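Long-range contacts in peptide methionine sulfoxide reductase MsrA (Treponema denticola ATCC 35405, PDB 5FA9), which probably repairs oxidised proteins by reducing methionine sulfoxide to methionine with thioredoxin, its fused MsrA and MsrB parts handling the S and R forms: residues 64-69 with 104-109; 243-248 with 258-263; 265-270 with 285-290. The protein carries 2 engineered substitutions. All coordinates share one frame; numbering follows the deposited sequence.

Contact 1. Residues 64-69 with 104-109; sequences SLQELL and IKEINS
Two helices that pack beside each other on one face of the mixed sheet of the MsrA part meet here, with Gln66, Leu65 and Leu69 of helix 65-74 set against Glu106 and Ile107 of helix 104-115. The short segments run roughly the same way, crossing at -39° with axes 10.6 Å apart, so side chains and waters span the interval. The polar link is one nearly straight bond from Gln66 NE2 to Glu106 OE1 (3.1 Å), which comes in on the anti lone pair of the carboxylate and lies in the plane of the amide. A bend at chi2 (60°) brings CD of Gln66 back toward Glu106; the two side chains cross at about a right angle, and the amide and carboxylate planes are nearly coplanar. Water 1 accepts from Gln66 NE2 and donates to Glu106 O, 2.8 Å away, while water 2 donates to both Gln66 OE1 and Glu106 OE1; the amide is thereby held at both ends. Beneath this polar layer, Leu65 CD2 touches Glu106 OE1 (3.8 Å) and Ile107 CG1 (4.3 Å). Leu69 CD1 rests 4.1 Å from Ile107 CA. Leu69 and Ile107 both reach Ile96 of strand 95-98, and Leu65 touches Tyr58 of strand 51-59. Helices laid side by side over a sheet in this manner are characteristic of the ferredoxin-like alpha/beta fold of MsrA enzymes.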
ATOM      1  N   SER B  64      -6.472  -3.842 -11.393  1.00 31.99           N
ATOM      2  CA  SER B  64      -6.646  -2.405 -11.567  1.00 34.33           C
ATOM      3  C   SER B  64      -7.862  -1.900 -10.803  1.00 34.08           C
ATOM      4  O   SER B  64      -8.749  -2.677 -10.445  1.00 33.13           O
ATOM      5  CB  SER B  64      -6.781  -2.055 -13.050  1.00 32.64           C
ATOM      6  OG  SER B  64      -7.929  -2.664 -13.615  1.00 30.25           O
ATOM      7  N   LEU B  65      -7.888  -0.596 -10.544  1.00 38.00           N
ATOM      8  CA  LEU B  65      -9.046   0.050  -9.937  1.00 31.79           C
ATOM      9  C   LEU B  65     -10.292  -0.189 -10.783  1.00 33.67           C
ATOM     10  O   LEU B  65     -11.399  -0.319 -10.258  1.00 30.76           O
ATOM     11  CB  LEU B  65      -8.798   1.551  -9.767  1.00 32.22           C
ATOM     12  CG  LEU B  65      -9.931   2.373  -9.149  1.00 31.85           C
ATOM     13  CD1 LEU B  65     -10.295   1.842  -7.771  1.00 28.99           C
ATOM     14  CD2 LEU B  65      -9.553   3.845  -9.081  1.00 28.46           C
ATOM     15  N   GLN B  66     -10.098  -0.251 -12.097  1.00 33.19           N
ATOM     16  CA  GLN B  66     -11.189  -0.484 -13.035  1.00 36.18           C
ATOM     17  C   GLN B  66     -11.867  -1.828 -12.781  1.00 41.68           C
ATOM     18  O   GLN B  66     -13.096  -1.915 -12.756  1.00 33.24           O
ATOM     19  CB  GLN B  66     -10.682  -0.416 -14.479  1.00 31.04           C
ATOM     20  CG  GLN B  66     -10.460   0.999 -15.010  1.00 34.95           C
ATOM     21  CD  GLN B  66      -9.442   1.783 -14.202  1.00 39.90           C
ATOM     22  OE1 GLN B  66      -8.367   1.277 -13.877  1.00 34.19           O
ATOM     23  NE2 GLN B  66      -9.780   3.024 -13.868  1.00 36.87           N
ATOM     24  N   GLU B  67     -11.066  -2.873 -12.592  1.00 32.99           N
ATOM     25  CA  GLU B  67     -11.609  -4.199 -12.325  1.00 33.48           C
ATOM     26  C   GLU B  67     -12.290  -4.250 -10.959  1.00 29.48           C
ATOM     27  O   GLU B  67     -13.349  -4.856 -10.810  1.00 37.38           O
ATOM     28  CB  GLU B  67     -10.514  -5.266 -12.405  1.00 33.01           C
ATOM     29  CG  GLU B  67     -11.011  -6.670 -12.078  1.00 29.46           C
ATOM     30  CD  GLU B  67      -9.962  -7.740 -12.300  1.00 43.57           C
ATOM     31  OE1 GLU B  67     -10.206  -8.901 -11.905  1.00 41.78           O
ATOM     32  OE2 GLU B  67      -8.896  -7.427 -12.870  1.00 44.89           O
ATOM     33  N   LEU B  68     -11.677  -3.609  -9.967  1.00 31.02           N
ATOM     34  CA  LEU B  68     -12.235  -3.573  -8.618  1.00 38.80           C
ATOM     35  C   LEU B  68     -13.604  -2.903  -8.593  1.00 36.41           C
ATOM     36  O   LEU B  68     -14.518  -3.362  -7.908  1.00 36.99           O
ATOM     37  CB  LEU B  68     -11.286  -2.851  -7.662  1.00 33.85           C
ATOM     38  CG  LEU B  68     -10.029  -3.612  -7.243  1.00 39.03           C
ATOM     39  CD1 LEU B  68      -9.243  -2.804  -6.228  1.00 32.06           C
ATOM     40  CD2 LEU B  68     -10.390  -4.977  -6.676  1.00 35.77           C
ATOM     41  N   LEU B  69     -13.742  -1.815  -9.344  1.00 36.57           N
ATOM     42  CA  LEU B  69     -15.017  -1.116  -9.431  1.00 38.73           C
ATOM     43  C   LEU B  69     -16.008  -1.930 -10.255  1.00 35.90           C
ATOM     44  O   LEU B  69     -17.217  -1.852 -10.043  1.00 39.57           O
ATOM     45  CB  LEU B  69     -14.830   0.277 -10.032  1.00 37.88           C
ATOM     46  CG  LEU B  69     -14.057   1.264  -9.154  1.00 38.78           C
ATOM     47  CD1 LEU B  69     -13.961   2.626  -9.821  1.00 35.70           C
ATOM     48  CD2 LEU B  69     -14.704   1.376  -7.781  1.00 35.93           C
ATOM     49  N   ILE B 104      -9.871  10.148  -8.172  1.00 38.38           N
ATOM     50  CA  ILE B 104     -11.143  10.852  -8.329  1.00 39.33           C
ATOM     51  C   ILE B 104     -11.695  10.792  -9.751  1.00 37.06           C
ATOM     52  O   ILE B 104     -12.857  10.439  -9.958  1.00 36.54           O
ATOM     53  CB  ILE B 104     -11.018  12.333  -7.914  1.00 41.28           C
ATOM     54  CG1 ILE B 104     -10.597  12.441  -6.448  1.00 44.01           C
ATOM     55  CG2 ILE B 104     -12.334  13.062  -8.129  1.00 35.81           C
ATOM     56  CD1 ILE B 104     -10.432  13.866  -5.965  1.00 48.53           C
ATOM     57  N   LYS B 105     -10.860  11.122 -10.730  1.00 23.87           N
ATOM     58  CA  LYS B 105     -11.307  11.149 -12.118  1.00 31.67           C
ATOM     59  C   LYS B 105     -11.564   9.742 -12.651  1.00 32.97           C
ATOM     60  O   LYS B 105     -12.418   9.548 -13.515  1.00 35.31           O
ATOM     61  CB  LYS B 105     -10.287  11.878 -12.993  1.00 37.66           C
ATOM     62  CG  LYS B 105     -10.905  12.977 -13.845  1.00 65.01           C
ATOM     63  CD  LYS B 105     -10.134  14.281 -13.723  1.00 59.95           C
ATOM     64  CE  LYS B 105     -10.971  15.457 -14.209  1.00 68.58           C
ATOM     65  NZ  LYS B 105     -10.584  16.732 -13.542  1.00 77.91           N
ATOM     66  N   GLU B 106     -10.826   8.765 -12.135  1.00 33.33           N
ATOM     67  CA  GLU B 106     -11.043   7.373 -12.514  1.00 37.07           C
ATOM     68  C   GLU B 106     -12.374   6.864 -11.967  1.00 33.17           C
ATOM     69  O   GLU B 106     -13.135   6.203 -12.675  1.00 30.52           O
ATOM     70  CB  GLU B 106      -9.899   6.487 -12.018  1.00 32.52           C
ATOM     71  CG  GLU B 106      -8.579   6.703 -12.741  1.00 39.55           C
ATOM     72  CD  GLU B 106      -7.479   5.794 -12.226  1.00 46.74           C
ATOM     73  OE1 GLU B 106      -7.644   4.557 -12.302  1.00 43.41           O
ATOM     74  OE2 GLU B 106      -6.450   6.313 -11.745  1.00 54.38           O
ATOM     75  N   ILE B 107     -12.646   7.176 -10.704  1.00 32.87           N
ATOM     76  CA  ILE B 107     -13.890   6.766 -10.061  1.00 30.06           C
ATOM     77  C   ILE B 107     -15.099   7.416 -10.728  1.00 35.50           C
ATOM     78  O   ILE B 107     -16.083   6.741 -11.036  1.00 35.45           O
ATOM     79  CB  ILE B 107     -13.891   7.114  -8.560  1.00 31.34           C
ATOM     80  CG1 ILE B 107     -12.773   6.360  -7.838  1.00 33.16           C
ATOM     81  CG2 ILE B 107     -15.235   6.777  -7.935  1.00 34.97           C
ATOM     82  CD1 ILE B 107     -12.592   6.774  -6.393  1.00 32.06           C
ATOM     83  N   ASN B 108     -15.019   8.724 -10.955  1.00 32.47           N
ATOM     84  CA  ASN B 108     -16.112   9.459 -11.587  1.00 39.49           C
ATOM     85  C   ASN B 108     -16.406   8.969 -13.000  1.00 40.29           C
ATOM     86  O   ASN B 108     -17.566   8.832 -13.387  1.00 36.87           O
ATOM     87  CB  ASN B 108     -15.803  10.957 -11.617  1.00 39.55           C
ATOM     88  CG  ASN B 108     -15.847  11.590 -10.241  1.00 47.18           C
ATOM     89  OD1 ASN B 108     -16.601  11.158  -9.370  1.00 52.34           O
ATOM     90  ND2 ASN B 108     -15.041  12.625 -10.041  1.00 54.18           N
ATOM     91  N   SER B 109     -15.350   8.705 -13.764  1.00 34.59           N
ATOM     92  CA  SER B 109     -15.494   8.215 -15.131  1.00 36.87           C
ATOM     93  C   SER B 109     -16.174   6.852 -15.176  1.00 35.98           C
ATOM     94  O   SER B 109     -16.967   6.576 -16.077  1.00 42.09           O
ATOM     95  CB  SER B 109     -14.129   8.135 -15.818  1.00 34.09           C
ATOM     96  OG  SER B 109     -13.535   9.416 -15.923  1.00 46.98           O
TER
HETATM   97  O   HOH W   1     -12.089   4.351 -14.519  1.00 25.60           O
HETATM   98  O   HOH W   2      -5.752   2.420 -12.876  1.00 43.01           O

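Contact 2. Residues 243-248 with 258-263; sequences ALQYLE and EVVSKT
Leu244 and Val259 belong to the tightly packed part of this antiparallel strand pair: Leu244 CD1 meets Val259 CG1 at 3.7 Å, and both side chains also lean on Tyr284 of strand 283-286. With CG1 anti to its backbone N (chi1 178°), Val259 presents that methyl to both branches of the leucine. Val260 and Glu258, on the other face, are buried as well; Val260 CG2 tucks against Gln245 O at 3.3 Å, and Glu258 OE2 is hydrogen-bonded to His267 ND1. The strands diverge from strict antiparallel, at 145°, yet stay joined by paired backbone bonds. Gln245 N reaches Val260 O at 2.7 Å and Val260 N returns to Gln245 O; Glu258 N approaches Leu247 O at 2.6 Å, with Leu247 N bonded back to Glu258 O. Beyond the strand end, Lys262 N holds Ala243 O from above the carbonyl plane (3.0 Å), and water 3 connects the same oxygen to Thr263 N. The solvent side lies at strand 244-248 and Lys262. Gln245 and Lys262, both exposed, cross at about a right angle, Gln245 NE2 lying 3.4 Å from Lys262 CG; Lys262 NZ is hydrogen-bonded to a bound dithiothreitol, probably from the crystallisation liquor. Exposed Leu247 lies alongside Glu258, its CD1 3.7 Å from Glu258 OE1, and exposed Tyr246 has its OH hydrogen-bonded to Tyr284. Buried side chains on the inner strand 258-261 and mostly exposed ones on 244-248 suit a beta hairpin whose first strand, 244-249, is an outermost strand of the antiparallel sheet in the MsrB (SelR) domain.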
ATOM      1  N   ALA B 243      -7.880 -13.291 -17.000  1.00 34.65           N
ATOM      2  CA  ALA B 243      -7.437 -13.451 -18.380  1.00 38.38           C
ATOM      3  C   ALA B 243      -6.346 -14.506 -18.536  1.00 43.18           C
ATOM      4  O   ALA B 243      -6.354 -15.275 -19.497  1.00 40.31           O
ATOM      5  CB  ALA B 243      -6.953 -12.117 -18.929  1.00 32.07           C
ATOM      6  N   LEU B 244      -5.409 -14.541 -17.594  1.00 34.80           N
ATOM      7  CA  LEU B 244      -4.221 -15.376 -17.749  1.00 43.42           C
ATOM      8  C   LEU B 244      -4.088 -16.480 -16.705  1.00 42.05           C
ATOM      9  O   LEU B 244      -4.651 -16.399 -15.612  1.00 39.41           O
ATOM     10  CB  LEU B 244      -2.963 -14.506 -17.710  1.00 38.09           C
ATOM     11  CG  LEU B 244      -2.934 -13.290 -18.636  1.00 28.15           C
ATOM     12  CD1 LEU B 244      -1.593 -12.584 -18.540  1.00 35.78           C
ATOM     13  CD2 LEU B 244      -3.227 -13.700 -20.066  1.00 40.17           C
ATOM     14  N   GLN B 245      -3.335 -17.512 -17.068  1.00 45.42           N
ATOM     15  CA  GLN B 245      -2.896 -18.541 -16.134  1.00 38.85           C
ATOM     16  C   GLN B 245      -1.387 -18.698 -16.263  1.00 49.57           C
ATOM     17  O   GLN B 245      -0.828 -18.514 -17.345  1.00 44.97           O
ATOM     18  CB  GLN B 245      -3.601 -19.874 -16.397  1.00 43.07           C
ATOM     19  CG  GLN B 245      -4.885 -20.070 -15.606  1.00 56.25           C
ATOM     20  CD  GLN B 245      -5.598 -21.360 -15.963  1.00 67.50           C
ATOM     21  OE1 GLN B 245      -5.154 -22.108 -16.833  1.00 70.85           O
ATOM     22  NE2 GLN B 245      -6.710 -21.628 -15.286  1.00 66.04           N
ATOM     23  N   TYR B 246      -0.724 -19.033 -15.162  1.00 49.02           N
ATOM     24  CA  TYR B 246       0.732 -19.093 -15.152  1.00 45.42           C
ATOM     25  C   TYR B 246       1.228 -20.519 -14.954  1.00 53.35           C
ATOM     26  O   TYR B 246       0.686 -21.270 -14.142  1.00 51.54           O
ATOM     27  CB  TYR B 246       1.295 -18.180 -14.062  1.00 38.68           C
ATOM     28  CG  TYR B 246       0.796 -16.754 -14.144  1.00 43.53           C
ATOM     29  CD1 TYR B 246      -0.362 -16.365 -13.484  1.00 36.91           C
ATOM     30  CD2 TYR B 246       1.479 -15.798 -14.885  1.00 42.66           C
ATOM     31  CE1 TYR B 246      -0.825 -15.065 -13.556  1.00 44.87           C
ATOM     32  CE2 TYR B 246       1.023 -14.494 -14.963  1.00 41.13           C
ATOM     33  CZ  TYR B 246      -0.130 -14.134 -14.297  1.00 44.45           C
ATOM     34  OH  TYR B 246      -0.589 -12.838 -14.370  1.00 47.56           O
ATOM     35  N   LEU B 247       2.263 -20.887 -15.702  1.00 48.63           N
ATOM     36  CA  LEU B 247       2.822 -22.230 -15.621  1.00 56.60           C
ATOM     37  C   LEU B 247       4.339 -22.200 -15.512  1.00 59.58           C
ATOM     38  O   LEU B 247       5.013 -21.463 -16.232  1.00 50.66           O
ATOM     39  CB  LEU B 247       2.410 -23.059 -16.840  1.00 54.41           C
ATOM     40  CG  LEU B 247       0.924 -23.390 -16.989  1.00 57.57           C
ATOM     41  CD1 LEU B 247       0.670 -24.125 -18.295  1.00 59.81           C
ATOM     42  CD2 LEU B 247       0.436 -24.209 -15.804  1.00 67.45           C
ATOM     43  N   GLU B 248       4.860 -23.001 -14.590  1.00 70.01           N
ATOM     44  CA  GLU B 248       6.288 -23.259 -14.492  1.00 66.44           C
ATOM     45  C   GLU B 248       6.816 -23.779 -15.823  1.00 59.09           C
ATOM     46  O   GLU B 248       6.262 -24.724 -16.384  1.00 67.59           O
ATOM     47  CB  GLU B 248       6.570 -24.274 -13.382  1.00 76.36           C
ATOM     48  CG  GLU B 248       5.496 -24.333 -12.300  1.00 80.06           C
ATOM     49  CD  GLU B 248       4.332 -25.234 -12.682  1.00 95.82           C
ATOM     50  OE1 GLU B 248       4.345 -25.778 -13.808  1.00 90.38           O
ATOM     51  OE2 GLU B 248       3.404 -25.393 -11.861  1.00 99.97           O
ATOM     52  N   GLU B 258       5.540 -19.502 -17.912  1.00 54.82           N
ATOM     53  CA  GLU B 258       4.784 -19.461 -19.155  1.00 49.85           C
ATOM     54  C   GLU B 258       3.423 -18.807 -18.948  1.00 49.36           C
ATOM     55  O   GLU B 258       2.728 -19.093 -17.973  1.00 44.04           O
ATOM     56  CB  GLU B 258       4.609 -20.872 -19.721  1.00 49.79           C
ATOM     57  CG  GLU B 258       3.751 -20.940 -20.975  1.00 59.52           C
ATOM     58  CD  GLU B 258       3.428 -22.364 -21.385  1.00 61.21           C
ATOM     59  OE1 GLU B 258       3.493 -23.262 -20.520  1.00 70.01           O
ATOM     60  OE2 GLU B 258       3.105 -22.584 -22.571  1.00 63.45           O
ATOM     61  N   VAL B 259       3.050 -17.929 -19.872  1.00 42.79           N
ATOM     62  CA  VAL B 259       1.754 -17.266 -19.825  1.00 43.62           C
ATOM     63  C   VAL B 259       0.778 -17.910 -20.802  1.00 40.86           C
ATOM     64  O   VAL B 259       1.050 -17.994 -21.999  1.00 36.62           O
ATOM     65  CB  VAL B 259       1.876 -15.765 -20.149  1.00 48.23           C
ATOM     66  CG1 VAL B 259       0.506 -15.109 -20.151  1.00 42.92           C
ATOM     67  CG2 VAL B 259       2.798 -15.083 -19.153  1.00 50.24           C
ATOM     68  N   VAL B 260      -0.359 -18.365 -20.284  1.00 42.83           N
ATOM     69  CA  VAL B 260      -1.379 -19.002 -21.111  1.00 47.08           C
ATOM     70  C   VAL B 260      -2.757 -18.416 -20.822  1.00 53.41           C
ATOM     71  O   VAL B 260      -3.037 -17.985 -19.703  1.00 51.84           O
ATOM     72  CB  VAL B 260      -1.423 -20.534 -20.896  1.00 52.19           C
ATOM     73  CG1 VAL B 260      -0.118 -21.179 -21.343  1.00 43.57           C
ATOM     74  CG2 VAL B 260      -1.719 -20.869 -19.441  1.00 47.50           C
ATOM     75  N   SER B 261      -3.609 -18.385 -21.842  1.00 47.14           N
ATOM     76  CA  SER B 261      -4.976 -17.906 -21.683  1.00 41.14           C
ATOM     77  C   SER B 261      -5.740 -18.825 -20.741  1.00 50.78           C
ATOM     78  O   SER B 261      -5.707 -20.043 -20.898  1.00 53.86           O
ATOM     79  CB  SER B 261      -5.685 -17.827 -23.037  1.00 40.40           C
ATOM     80  OG  SER B 261      -5.036 -16.913 -23.904  1.00 47.61           O
ATOM     81  N   LYS B 262      -6.418 -18.245 -19.757  1.00 47.02           N
ATOM     82  CA  LYS B 262      -7.156 -19.047 -18.789  1.00 50.07           C
ATOM     83  C   LYS B 262      -8.335 -19.754 -19.446  1.00 50.66           C
ATOM     84  O   LYS B 262      -8.625 -20.910 -19.142  1.00 58.64           O
ATOM     85  CB  LYS B 262      -7.645 -18.186 -17.625  1.00 50.97           C
ATOM     86  CG  LYS B 262      -8.378 -18.988 -16.564  1.00 49.08           C
ATOM     87  CD  LYS B 262      -8.654 -18.175 -15.317  1.00 51.93           C
ATOM     88  CE  LYS B 262      -9.239 -19.057 -14.229  1.00 54.89           C
ATOM     89  NZ  LYS B 262      -8.970 -18.515 -12.871  1.00 68.52           N
ATOM     90  N   THR B 263      -9.009 -19.054 -20.351  1.00 49.93           N
ATOM     91  CA  THR B 263     -10.156 -19.619 -21.049  1.00 49.31           C
ATOM     92  C   THR B 263      -9.699 -20.500 -22.205  1.00 57.83           C
ATOM     93  O   THR B 263     -10.009 -21.691 -22.250  1.00 65.22           O
ATOM     94  CB  THR B 263     -11.091 -18.521 -21.584  1.00 44.98           C
ATOM     95  OG1 THR B 263     -11.641 -17.783 -20.487  1.00 48.59           O
ATOM     96  CG2 THR B 263     -12.223 -19.136 -22.391  1.00 43.88           C
TER
HETATM   97  O   HOH W   3      -8.480 -16.308 -21.173  1.00 44.55           O

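Contact 3. Residues 265-270 with 285-290; sequences GAHLGH and SINGAA. Engineered in segment 285-290: Ser285 (natural residue Cys).
Gly269 and Ile286 face each other as a non-hydrogen-bonded antiparallel pair, next to the hydrogen-bonded pair of His270 with the engineered Ser285, where His270 N reaches Ser285 O (3.0 Å) and Ser285 N reaches His270 O (2.8 Å). Leu268 and Gly269 both lie opposite Val259 of the next strand, a classic beta bulge. Gly269 has a phi of 161° and brings its CA to 3.3 Å from Ser285 O, a fit that depends on the absence of a side chain. At the bulge, Leu268 O meets Asn287, which grips it twice. Asn287 N donates nearly straight at 3.0 Å, and Asn287 ND2 comes from well above the carbonyl plane at 2.9 Å, a more bent bond. In Asn287, chi1 (-60°) sets CG anti to the carbonyl carbon, beside the backbone N, and the amide ND2 then reaches the oxygen that Asn287 N already holds. Water 4 accepts from Asn287 ND2 and is hydrogen-bonded to His267 NE2, while His267 ND1 is held by Glu258. The amide crosses the His267 ring obliquely, and Gly269 N sits above one face of that ring, offset toward its rim. The apolar contacts are Ile286 CD1 with Leu268 CB (4.0 Å) and Ala290 CB with Leu268 CD2 (3.9 Å); the Ile286 CG2 methyl lies against Leu268 O at 3.5 Å. The Ser285 position is Cys in the natural sequence. Asn287 OD1 accepts from Glu194 N, and the carboxylate of Glu194 takes the N-H groups of Gly288 and Ala289 in the short 3-10 turn. Helix 182-190 touches Ala266, Asn287 and Ala290, strand 256-261 flanks strand 267-272, and strand 218-221 packs against Leu268 and Ile286.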
ATOM      1  N   GLY B 265      -6.459 -21.501 -23.151  1.00 61.43           N
ATOM      2  CA  GLY B 265      -5.440 -22.491 -22.852  1.00 38.30           C
ATOM      3  C   GLY B 265      -4.281 -22.321 -23.812  1.00 50.51           C
ATOM      4  O   GLY B 265      -3.248 -22.978 -23.690  1.00 52.68           O
ATOM      5  N   ALA B 266      -4.463 -21.419 -24.771  1.00 44.46           N
ATOM      6  CA  ALA B 266      -3.464 -21.163 -25.800  1.00 47.04           C
ATOM      7  C   ALA B 266      -2.214 -20.509 -25.225  1.00 49.63           C
ATOM      8  O   ALA B 266      -2.293 -19.678 -24.321  1.00 50.76           O
ATOM      9  CB  ALA B 266      -4.056 -20.291 -26.899  1.00 54.10           C
ATOM     10  N   HIS B 267      -1.059 -20.895 -25.759  1.00 47.35           N
ATOM     11  CA  HIS B 267       0.211 -20.305 -25.357  1.00 43.00           C
ATOM     12  C   HIS B 267       0.310 -18.861 -25.836  1.00 44.52           C
ATOM     13  O   HIS B 267       0.032 -18.562 -26.997  1.00 41.87           O
ATOM     14  CB  HIS B 267       1.381 -21.124 -25.904  1.00 47.63           C
ATOM     15  CG  HIS B 267       2.712 -20.459 -25.737  1.00 34.18           C
ATOM     16  ND1 HIS B 267       3.363 -20.388 -24.526  1.00 43.33           N
ATOM     17  CD2 HIS B 267       3.513 -19.834 -26.633  1.00 32.78           C
ATOM     18  CE1 HIS B 267       4.509 -19.748 -24.680  1.00 42.81           C
ATOM     19  NE2 HIS B 267       4.624 -19.401 -25.950  1.00 43.51           N
ATOM     20  N   LEU B 268       0.708 -17.969 -24.935  1.00 42.37           N
ATOM     21  CA  LEU B 268       0.810 -16.552 -25.258  1.00 45.91           C
ATOM     22  C   LEU B 268       2.258 -16.079 -25.236  1.00 39.77           C
ATOM     23  O   LEU B 268       2.691 -15.329 -26.112  1.00 40.96           O
ATOM     24  CB  LEU B 268      -0.028 -15.723 -24.286  1.00 38.01           C
ATOM     25  CG  LEU B 268      -1.505 -16.111 -24.194  1.00 40.00           C
ATOM     26  CD1 LEU B 268      -2.221 -15.239 -23.180  1.00 40.34           C
ATOM     27  CD2 LEU B 268      -2.174 -16.015 -25.557  1.00 39.73           C
ATOM     28  N   GLY B 269       3.004 -16.523 -24.229  1.00 36.54           N
ATOM     29  CA  GLY B 269       4.397 -16.144 -24.089  1.00 36.58           C
ATOM     30  C   GLY B 269       4.913 -16.378 -22.684  1.00 37.96           C
ATOM     31  O   GLY B 269       4.564 -17.371 -22.044  1.00 43.99           O
ATOM     32  N   HIS B 270       5.744 -15.461 -22.200  1.00 43.34           N
ATOM     33  CA  HIS B 270       6.318 -15.583 -20.867  1.00 51.56           C
ATOM     34  C   HIS B 270       6.238 -14.267 -20.100  1.00 49.06           C
ATOM     35  O   HIS B 270       6.174 -13.193 -20.696  1.00 38.31           O
ATOM     36  CB  HIS B 270       7.775 -16.044 -20.953  1.00 51.07           C
ATOM     37  CG  HIS B 270       7.967 -17.291 -21.758  1.00 58.44           C
ATOM     38  ND1 HIS B 270       8.018 -17.286 -23.135  1.00 61.13           N
ATOM     39  CD2 HIS B 270       8.119 -18.582 -21.381  1.00 55.44           C
ATOM     40  CE1 HIS B 270       8.194 -18.520 -23.572  1.00 56.14           C
ATOM     41  NE2 HIS B 270       8.258 -19.326 -22.528  1.00 58.92           N
ATOM     42  N   SER B 285       5.868 -10.718 -21.861  1.00 46.16           N
ATOM     43  CA  SER B 285       6.326 -10.849 -23.238  1.00 41.08           C
ATOM     44  C   SER B 285       5.386 -11.772 -24.003  1.00 40.14           C
ATOM     45  O   SER B 285       5.353 -12.978 -23.762  1.00 42.40           O
ATOM     46  CB  SER B 285       7.760 -11.378 -23.285  1.00 39.19           C
ATOM     47  OG  SER B 285       8.329 -11.197 -24.570  1.00 46.13           O
ATOM     48  N   ILE B 286       4.620 -11.195 -24.923  1.00 44.20           N
ATOM     49  CA  ILE B 286       3.568 -11.931 -25.615  1.00 44.90           C
ATOM     50  C   ILE B 286       3.761 -11.896 -27.127  1.00 41.99           C
ATOM     51  O   ILE B 286       4.030 -10.842 -27.701  1.00 42.82           O
ATOM     52  CB  ILE B 286       2.173 -11.365 -25.272  1.00 41.28           C
ATOM     53  CG1 ILE B 286       1.992 -11.266 -23.756  1.00 39.08           C
ATOM     54  CG2 ILE B 286       1.076 -12.216 -25.895  1.00 33.74           C
ATOM     55  CD1 ILE B 286       2.053 -12.599 -23.045  1.00 46.00           C
ATOM     56  N   ASN B 287       3.630 -13.054 -27.764  1.00 46.50           N
ATOM     57  CA  ASN B 287       3.686 -13.135 -29.218  1.00 44.29           C
ATOM     58  C   ASN B 287       2.514 -12.393 -29.851  1.00 44.26           C
ATOM     59  O   ASN B 287       1.360 -12.608 -29.478  1.00 41.98           O
ATOM     60  CB  ASN B 287       3.691 -14.594 -29.679  1.00 42.95           C
ATOM     61  CG  ASN B 287       4.882 -15.371 -29.149  1.00 44.41           C
ATOM     62  OD1 ASN B 287       5.986 -15.281 -29.686  1.00 47.67           O
ATOM     63  ND2 ASN B 287       4.660 -16.145 -28.093  1.00 36.31           N
ATOM     64  N   GLY B 288       2.817 -11.513 -30.800  1.00 37.08           N
ATOM     65  CA  GLY B 288       1.790 -10.782 -31.520  1.00 45.04           C
ATOM     66  C   GLY B 288       0.852 -11.692 -32.289  1.00 53.97           C
ATOM     67  O   GLY B 288      -0.328 -11.382 -32.457  1.00 45.74           O
ATOM     68  N   ALA B 289       1.382 -12.819 -32.754  1.00 40.87           N
ATOM     69  CA  ALA B 289       0.604 -13.793 -33.512  1.00 41.83           C
ATOM     70  C   ALA B 289      -0.530 -14.390 -32.680  1.00 44.41           C
ATOM     71  O   ALA B 289      -1.509 -14.901 -33.225  1.00 44.25           O
ATOM     72  CB  ALA B 289       1.510 -14.897 -34.035  1.00 49.54           C
ATOM     73  N   ALA B 290      -0.388 -14.327 -31.360  1.00 38.42           N
ATOM     74  CA  ALA B 290      -1.397 -14.864 -30.454  1.00 40.02           C
ATOM     75  C   ALA B 290      -2.478 -13.834 -30.141  1.00 50.73           C
ATOM     76  O   ALA B 290      -3.463 -14.142 -29.469  1.00 40.88           O
ATOM     77  CB  ALA B 290      -0.744 -15.351 -29.169  1.00 36.05           C
TER
HETATM   78  O   HOH W   4       6.448 -17.861 -26.620  1.00 42.74           O

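How the contacts relate
Contact 1 belongs to the MsrA part, and contacts 2 and 3 to the MsrB (SelR) part that follows it in the chain. Contact 1 lies on the other side of the chain's centre from the other two, its centre about 25 Å from that of contact 2 and 28 Å from that of contact 3. Contacts 2 and 3 follow in series and touch, with centres about 9 Å apart, because strands 256-261 and 267-272 are neighbours in one antiparallel sheet. Val259 N to Gly269 O (2.7 Å), probably a hydrogen bond, joins them, as does packing of Leu244 on Leu268. Two consecutive hairpins thus supply four neighbouring strands of one antiparallel sheet, separate from the helical layer of MsrA.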